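Local atomic coordinates of erythrocyte binding antigen 140 (Plasmodium falciparum, PDB entry 4GF2), a protein that probably binds a receptor on the host red cell surface during invasion, this chain being the part that holds its two Duffy binding domains. Residues D113-K116 with G117-K121; P174-N177 with L178-E182; M233-L236 with T237-K241. The protein carries 3 engineered substitutions. All blocks are in the same frame, centred on the assembly; numbering follows the deposited sequence.

Interaction 1 (D113-K116 with G117-K121); sequences DRVK and GYINK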
loop_
_atom_site.group_PDB
_atom_site.type_symbol
_atom_site.label_atom_id
_atom_site.label_comp_id
_atom_site.label_asym_id
_atom_site.label_seq_id
_atom_site.Cartn_x
_atom_site.Cartn_y
_atom_site.Cartn_z
ATOM N N ASP A 113 -25.154 -10.944 30.330
ATOM C CA ASP A 113 -26.513 -11.463 30.264
ATOM C C ASP A 113 -26.779 -12.450 31.396
ATOM O O ASP A 113 -27.907 -12.576 31.868
ATOM C CB ASP A 113 -26.780 -12.091 28.898
ATOM C CG ASP A 113 -26.883 -11.051 27.801
ATOM O OD1 ASP A 113 -27.001 -9.852 28.136
ATOM O OD2 ASP A 113 -26.855 -11.425 26.610
ATOM N N ARG A 114 -25.729 -13.126 31.843
ATOM C CA ARG A 114 -25.836 -14.053 32.958
ATOM C C ARG A 114 -26.316 -13.307 34.210
ATOM O O ARG A 114 -27.241 -13.745 34.890
ATOM C CB ARG A 114 -24.478 -14.713 33.199
ATOM C CG ARG A 114 -24.529 -16.065 33.882
ATOM C CD ARG A 114 -23.186 -16.779 33.758
ATOM N NE ARG A 114 -23.064 -17.530 32.505
ATOM C CZ ARG A 114 -21.958 -17.613 31.765
ATOM N NH1 ARG A 114 -20.842 -16.986 32.120
ATOM N NH2 ARG A 114 -21.968 -18.327 30.649
ATOM N N VAL A 115 -25.691 -12.169 34.501
ATOM C CA VAL A 115 -26.054 -11.369 35.670
ATOM C C VAL A 115 -27.388 -10.656 35.467
ATOM O O VAL A 115 -28.224 -10.614 36.372
ATOM C CB VAL A 115 -24.980 -10.311 35.986
ATOM C CG1 VAL A 115 -25.436 -9.416 37.128
ATOM C CG2 VAL A 115 -23.665 -10.980 36.329
ATOM N N LYS A 116 -27.576 -10.084 34.283
ATOM C CA LYS A 116 -28.826 -9.416 33.943
ATOM C C LYS A 116 -30.025 -10.349 34.151
ATOM O O LYS A 116 -30.985 -9.998 34.838
ATOM C CB LYS A 116 -28.780 -8.934 32.491
ATOM C CG LYS A 116 -30.108 -8.415 31.965
ATOM C CD LYS A 116 -30.235 -8.642 30.466
ATOM C CE LYS A 116 -31.676 -8.482 30.000
ATOM N NZ LYS A 116 -31.822 -8.729 28.541
ATOM N N GLY A 117 -29.966 -11.534 33.551
ATOM C CA GLY A 117 -31.035 -12.510 33.678
ATOM C C GLY A 117 -31.271 -12.933 35.116
ATOM O O GLY A 117 -32.410 -13.141 35.538
ATOM N N TYR A 118 -30.188 -13.067 35.870
ATOM C CA TYR A 118 -30.272 -13.443 37.274
ATOM C C TYR A 118 -30.934 -12.337 38.094
ATOM O O TYR A 118 -31.817 -12.602 38.911
ATOM C CB TYR A 118 -28.873 -13.734 37.816
ATOM C CG TYR A 118 -28.851 -14.283 39.222
ATOM C CD1 TYR A 118 -29.652 -15.359 39.584
ATOM C CD2 TYR A 118 -28.013 -13.739 40.186
ATOM C CE1 TYR A 118 -29.629 -15.869 40.870
ATOM C CE2 TYR A 118 -27.983 -14.240 41.474
ATOM C CZ TYR A 118 -28.792 -15.305 41.810
ATOM O OH TYR A 118 -28.758 -15.805 43.090
ATOM N N ILE A 119 -30.502 -11.099 37.876
ATOM C CA ILE A 119 -31.071 -9.962 38.589
ATOM C C ILE A 119 -32.568 -9.859 38.309
ATOM O O ILE A 119 -33.354 -9.589 39.215
ATOM C CB ILE A 119 -30.358 -8.644 38.217
ATOM C CG1 ILE A 119 -28.977 -8.596 38.877
ATOM C CG2 ILE A 119 -31.178 -7.445 38.658
ATOM C CD1 ILE A 119 -28.113 -7.414 38.450
ATOM N N ASN A 120 -32.963 -10.092 37.061
ATOM C CA ASN A 120 -34.379 -10.078 36.704
ATOM C C ASN A 120 -35.159 -11.175 37.417
ATOM O O ASN A 120 -36.293 -10.966 37.850
ATOM C CB ASN A 120 -34.562 -10.218 35.193
ATOM C CG ASN A 120 -34.213 -8.949 34.447
ATOM O OD1 ASN A 120 -34.178 -7.865 35.029
ATOM N ND2 ASN A 120 -33.956 -9.074 33.153
ATOM N N LYS A 121 -34.547 -12.347 37.535
ATOM C CA LYS A 121 -35.197 -13.474 38.185
ATOM C C LYS A 121 -35.402 -13.175 39.666
ATOM O O LYS A 121 -36.435 -13.510 40.238
ATOM C CB LYS A 121 -34.370 -14.750 37.993
ATOM C CG LYS A 121 -35.016 -16.007 38.550
ATOM C CD LYS A 121 -34.552 -16.301 39.966
ATOM C CE LYS A 121 -35.320 -17.464 40.575
ATOM N NZ LYS A 121 -34.794 -17.829 41.917
#
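Ile119 and Val115 pack one turn apart on the buried side of helix 110-127, in the first Duffy binding domain. The Ile119 chain starts beside its own helix backbone. Its CB rests 3.4 Å from Val115 O. CG1 is anti to the carbonyl carbon (chi1 -74°), which turns it back along the helix, and it lies 3.3 Å from the same oxygen. CD1 is the tip, and it reaches CG1 of Val115 at 3.6 Å. The two side chains meet at a slant, methyl to methyl. The backbone repeats the pairing, for Ile119 N donates to Val115 O over 2.8 Å. The N-H...O angle is 166°, so the bond is nearly straight. Val115 also packs on Phe48 and Leu49 of helix 46-49 and on Ile45.

Lys116 and Asn120 form a second pair one turn apart. The extended Lys116 chain crosses the amide, with CE 3.9 Å from Asn120 ND2. This is a touch of a methylene on an amide nitrogen. The polar end of Asn120 has its partner elsewhere, as OD1 accepts from Lys139 NZ. Tyr118 likewise sends its OH to Ser51 O, while its CB stays 3.4 Å from Arg114 O.

The side chains thus meet through one apolar methyl contact and through carbons resting on backbone oxygens and an amide nitrogen. The hydrogen bonds across the contact are backbone to backbone. The amide and hydroxyl ends tie helix 110-127 to other parts of the domain, while Val115 and Ile119 bury their apolar surface together.

Interaction 2 (P174-N177 with L178-E182); sequences PQIN and LWIKE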
loop_
_atom_site.group_PDB
_atom_site.type_symbol
_atom_site.label_atom_id
_atom_site.label_comp_id
_atom_site.label_asym_id
_atom_site.label_seq_id
_atom_site.Cartn_x
_atom_site.Cartn_y
_atom_site.Cartn_z
ATOM N N PRO A 174 -29.288 8.505 27.763
ATOM C CA PRO A 174 -29.276 7.221 27.060
ATOM C C PRO A 174 -27.860 6.677 26.908
ATOM O O PRO A 174 -26.919 7.457 26.747
ATOM C CB PRO A 174 -29.866 7.572 25.693
ATOM C CG PRO A 174 -30.755 8.735 25.968
ATOM C CD PRO A 174 -30.065 9.526 27.036
ATOM N N GLN A 175 -27.713 5.357 26.953
ATOM C CA GLN A 175 -26.397 4.741 26.899
ATOM C C GLN A 175 -25.633 5.149 25.645
ATOM O O GLN A 175 -24.437 5.446 25.703
ATOM C CB GLN A 175 -26.507 3.216 26.949
ATOM C CG GLN A 175 -25.154 2.526 26.867
ATOM C CD GLN A 175 -25.254 1.023 26.960
ATOM O OE1 GLN A 175 -25.792 0.372 26.070
ATOM N NE2 GLN A 175 -24.729 0.460 28.042
ATOM N N ILE A 176 -26.323 5.157 24.512
ATOM C CA ILE A 176 -25.665 5.405 23.236
ATOM C C ILE A 176 -25.115 6.824 23.146
ATOM O O ILE A 176 -24.110 7.064 22.478
ATOM C CB ILE A 176 -26.611 5.151 22.053
ATOM C CG1 ILE A 176 -25.809 5.115 20.754
ATOM C CG2 ILE A 176 -27.702 6.217 22.000
ATOM C CD1 ILE A 176 -26.592 4.602 19.596
ATOM N N ASN A 177 -25.775 7.762 23.813
ATOM C CA ASN A 177 -25.266 9.124 23.883
ATOM C C ASN A 177 -23.957 9.134 24.670
ATOM O O ASN A 177 -22.956 9.708 24.233
ATOM C CB ASN A 177 -26.292 10.059 24.529
ATOM C CG ASN A 177 -27.596 10.141 23.737
ATOM O OD1 ASN A 177 -28.019 9.172 23.103
ATOM N ND2 ASN A 177 -28.235 11.306 23.773
ATOM N N LEU A 178 -23.968 8.474 25.824
ATOM C CA LEU A 178 -22.786 8.394 26.673
ATOM C C LEU A 178 -21.652 7.643 25.981
ATOM O O LEU A 178 -20.493 8.031 26.096
ATOM C CB LEU A 178 -23.124 7.722 28.005
ATOM C CG LEU A 178 -24.124 8.474 28.887
ATOM C CD1 LEU A 178 -24.489 7.667 30.128
ATOM C CD2 LEU A 178 -23.572 9.832 29.277
ATOM N N TRP A 179 -21.980 6.576 25.256
ATOM C CA TRP A 179 -20.950 5.789 24.578
ATOM C C TRP A 179 -20.300 6.581 23.451
ATOM O O TRP A 179 -19.078 6.580 23.309
ATOM C CB TRP A 179 -21.518 4.478 24.038
ATOM C CG TRP A 179 -21.640 3.411 25.077
ATOM C CD1 TRP A 179 -21.584 3.574 26.433
ATOM C CD2 TRP A 179 -21.829 2.009 24.850
ATOM N NE1 TRP A 179 -21.737 2.360 27.062
ATOM C CE2 TRP A 179 -21.888 1.384 26.112
ATOM C CE3 TRP A 179 -21.962 1.221 23.703
ATOM C CZ2 TRP A 179 -22.070 0.012 26.258
ATOM C CZ3 TRP A 179 -22.147 -0.141 23.850
ATOM C CH2 TRP A 179 -22.199 -0.732 25.116
ATOM N N ILE A 180 -21.113 7.268 22.658
ATOM C CA ILE A 180 -20.584 8.095 21.581
ATOM C C ILE A 180 -19.603 9.129 22.143
ATOM O O ILE A 180 -18.505 9.306 21.617
ATOM C CB ILE A 180 -21.719 8.785 20.795
ATOM C CG1 ILE A 180 -22.398 7.772 19.867
ATOM C CG2 ILE A 180 -21.180 9.946 19.976
ATOM C CD1 ILE A 180 -23.532 8.342 19.036
ATOM N N LYS A 181 -19.998 9.794 23.223
ATOM C CA LYS A 181 -19.150 10.795 23.858
ATOM C C LYS A 181 -17.832 10.187 24.320
ATOM O O LYS A 181 -16.761 10.756 24.094
ATOM C CB LYS A 181 -19.868 11.416 25.059
ATOM C CG LYS A 181 -20.870 12.509 24.714
ATOM C CD LYS A 181 -21.951 12.588 25.779
ATOM C CE LYS A 181 -22.451 13.995 25.986
ATOM N NZ LYS A 181 -23.467 14.032 27.073
ATOM N N GLU A 182 -17.917 9.039 24.985
ATOM C CA GLU A 182 -16.733 8.359 25.492
ATOM C C GLU A 182 -15.836 7.968 24.325
ATOM O O GLU A 182 -14.635 8.228 24.338
ATOM C CB GLU A 182 -17.118 7.113 26.303
ATOM C CG GLU A 182 -15.913 6.354 26.877
ATOM C CD GLU A 182 -16.295 5.078 27.609
ATOM O OE1 GLU A 182 -17.481 4.689 27.567
ATOM O OE2 GLU A 182 -15.401 4.460 28.231
#
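Gln175 lays its side chain over one face of the Trp179 indole, one turn further on. This is an i to i+4 amide-aromatic stack at the start of helix 175-202, a helix of the Duffy binding domain with Pro174 at its N-cap position. The Gln175 chain is extended, CG anti to the backbone N (chi1 179°), which carries CG, CD and the amide out above the indole. Its CG makes a CH-pi contact with the five-membered ring, 3.5 Å from the centroid and 16° off the normal. CD sits further out, over the rim. The amide and ring planes are 27° apart.

The amide is held from outside: OE1 accepts from Met106 N, and NE2 donates to Asp96 and Asp105. Asp96 OD1 also accepts from Trp179 NE1, so one carboxylate oxygen serves both stacked groups and should fix their rotation.

On another side of the helix, Ile176 and Ile180 approach loosely, with CG1 of Ile176 4.3 Å from CD1 of Ile180. Helices 213-242 and 252-259 cover this side. Pro174 O accepts from Leu178 N. At the outer part of the stack, Gln175 NE2 stands 3.2 Å from Trp179 CZ2.

Interaction 3 (M233-L236 with T237-K241); sequences MEVL and TNLYK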
loop_
_atom_site.group_PDB
_atom_site.type_symbol
_atom_site.label_atom_id
_atom_site.label_comp_id
_atom_site.label_asym_id
_atom_site.label_seq_id
_atom_site.Cartn_x
_atom_site.Cartn_y
_atom_site.Cartn_z
ATOM N N MET A 233 -17.320 4.340 14.310
ATOM C CA MET A 233 -18.195 5.493 14.450
ATOM C C MET A 233 -19.441 5.328 13.587
ATOM O O MET A 233 -20.527 5.739 13.981
ATOM C CB MET A 233 -17.469 6.789 14.092
ATOM C CG MET A 233 -18.085 8.019 14.756
ATOM S SD MET A 233 -17.316 9.574 14.267
ATOM C CE MET A 233 -17.904 9.730 12.590
ATOM N N GLU A 234 -19.286 4.722 12.416
ATOM C CA GLU A 234 -20.435 4.457 11.557
ATOM C C GLU A 234 -21.480 3.667 12.335
ATOM O O GLU A 234 -22.639 4.065 12.412
ATOM C CB GLU A 234 -20.014 3.695 10.299
ATOM C CG GLU A 234 -19.287 4.551 9.275
ATOM C CD GLU A 234 -18.742 3.738 8.114
ATOM O OE1 GLU A 234 -19.108 2.550 7.994
ATOM O OE2 GLU A 234 -17.948 4.288 7.322
ATOM N N VAL A 235 -21.061 2.553 12.924
ATOM C CA VAL A 235 -21.960 1.735 13.726
ATOM C C VAL A 235 -22.653 2.579 14.788
ATOM O O VAL A 235 -23.879 2.652 14.838
ATOM C CB VAL A 235 -21.197 0.598 14.426
ATOM C CG1 VAL A 235 -22.041 -0.012 15.544
ATOM C CG2 VAL A 235 -20.783 -0.459 13.414
ATOM N N LEU A 236 -21.853 3.217 15.632
ATOM C CA LEU A 236 -22.376 4.000 16.744
ATOM C C LEU A 236 -23.324 5.094 16.262
ATOM O O LEU A 236 -24.356 5.351 16.883
ATOM C CB LEU A 236 -21.225 4.622 17.542
ATOM C CG LEU A 236 -20.297 3.634 18.255
ATOM C CD1 LEU A 236 -19.100 4.350 18.882
ATOM C CD2 LEU A 236 -21.065 2.858 19.313
ATOM N N THR A 237 -22.973 5.728 15.149
ATOM C CA THR A 237 -23.738 6.860 14.646
ATOM C C THR A 237 -25.060 6.395 14.043
ATOM O O THR A 237 -26.068 7.098 14.120
ATOM C CB THR A 237 -22.937 7.667 13.602
ATOM O OG1 THR A 237 -23.208 9.063 13.763
ATOM C CG2 THR A 237 -23.290 7.242 12.183
ATOM N N ASN A 238 -25.053 5.208 13.442
ATOM C CA ASN A 238 -26.274 4.635 12.892
ATOM C C ASN A 238 -27.192 4.175 14.015
ATOM O O ASN A 238 -28.409 4.335 13.938
ATOM C CB ASN A 238 -25.954 3.464 11.964
ATOM C CG ASN A 238 -25.136 3.883 10.758
ATOM O OD1 ASN A 238 -25.100 5.060 10.396
ATOM N ND2 ASN A 238 -24.476 2.919 10.127
ATOM N N LEU A 239 -26.601 3.612 15.064
ATOM C CA LEU A 239 -27.367 3.170 16.223
ATOM C C LEU A 239 -28.057 4.348 16.905
ATOM O O LEU A 239 -29.135 4.199 17.481
ATOM C CB LEU A 239 -26.461 2.438 17.215
ATOM C CG LEU A 239 -25.996 1.055 16.758
ATOM C CD1 LEU A 239 -24.957 0.504 17.708
ATOM C CD2 LEU A 239 -27.173 0.095 16.647
ATOM N N TYR A 240 -27.439 5.522 16.836
ATOM C CA TYR A 240 -28.053 6.719 17.388
ATOM C C TYR A 240 -29.340 7.033 16.638
ATOM O O TYR A 240 -30.416 7.090 17.232
ATOM C CB TYR A 240 -27.099 7.909 17.317
ATOM C CG TYR A 240 -27.667 9.157 17.948
ATOM C CD1 TYR A 240 -27.721 9.296 19.327
ATOM C CD2 TYR A 240 -28.155 10.192 17.165
ATOM C CE1 TYR A 240 -28.244 10.434 19.911
ATOM C CE2 TYR A 240 -28.679 11.335 17.741
ATOM C CZ TYR A 240 -28.720 11.450 19.112
ATOM O OH TYR A 240 -29.238 12.584 19.685
ATOM N N LYS A 241 -29.223 7.226 15.329
ATOM C CA LYS A 241 -30.377 7.520 14.489
ATOM C C LYS A 241 -31.469 6.476 14.697
ATOM O O LYS A 241 -32.637 6.815 14.879
ATOM C CB LYS A 241 -29.965 7.557 13.016
ATOM C CG LYS A 241 -29.101 8.754 12.645
ATOM C CD LYS A 241 -28.466 8.579 11.273
ATOM C CE LYS A 241 -27.636 9.793 10.884
ATOM N NZ LYS A 241 -26.784 9.536 9.689
#
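Val235 and Leu239 are brought together by opposite choices of first torsion. Val235 holds CG1 on the far side from its backbone N (chi1 165°), beside the carbonyl carbon and so toward the next turn. Leu239 has CG opposite its carbonyl carbon (chi1 -71°), which swings it back over the turn before. The two side chains then lie side by side and point the same way. CD1 of Leu239 rests 3.7 Å from CG1 of Val235, and its CG passes 3.3 Å from Val235 O. That oxygen accepts from Leu239 N at 2.9 Å.

Thr237 packs against the preceding turn with carbon atoms. Its CB is 3.1 Å from Met233 O, and CG2 lies 3.3 Å from Glu234 O. The backbone bond from Thr237 N to Met233 O is short, at 2.7 Å. Asn238 curls back in the same direction, placing its CG 3.0 Å from Glu234 O. The angle at its amide is poor for a bond, and it is the backbone N of Asn238 that donates to this oxygen.

Different neighbours cover the faces of this helix. Val235 and Leu239 lie on strand 33-37, while Met233 and Leu236 touch Trp183 of helix 175-202. Tyr240 stacks on Phe252, and its OH bonds to Lys249 O.

The pattern is that of a helix covered on several sides in a largely helical fold. Val235 and Leu239, four apart (i to i+4), present their apolar ends to strand 33-37 of the small two-stranded antiparallel sheet of the Duffy binding region.

Overall arrangement
The three contacts follow one another along the chain, each within a single helix: interaction 1 in helix 110-127, interaction 2 in helix 175-202 and interaction 3 in helix 213-242. Interactions 1 and 2 share the first Duffy binding domain, but their centres are about 23 Å apart and they do not touch. Interaction 3 is about 27 Å from interaction 1, centre to centre. Interactions 2 and 3 are neighbours, with centres about 11 Å apart. There Ile176 packs against the backbone around Leu239 and Tyr240, and Asn177 meets the Tyr240 ring. Interaction 1 lies apart from this pair, on the same side of the chain's centre. All three belong to the N-terminal part, which holds the first of the two Duffy binding domains.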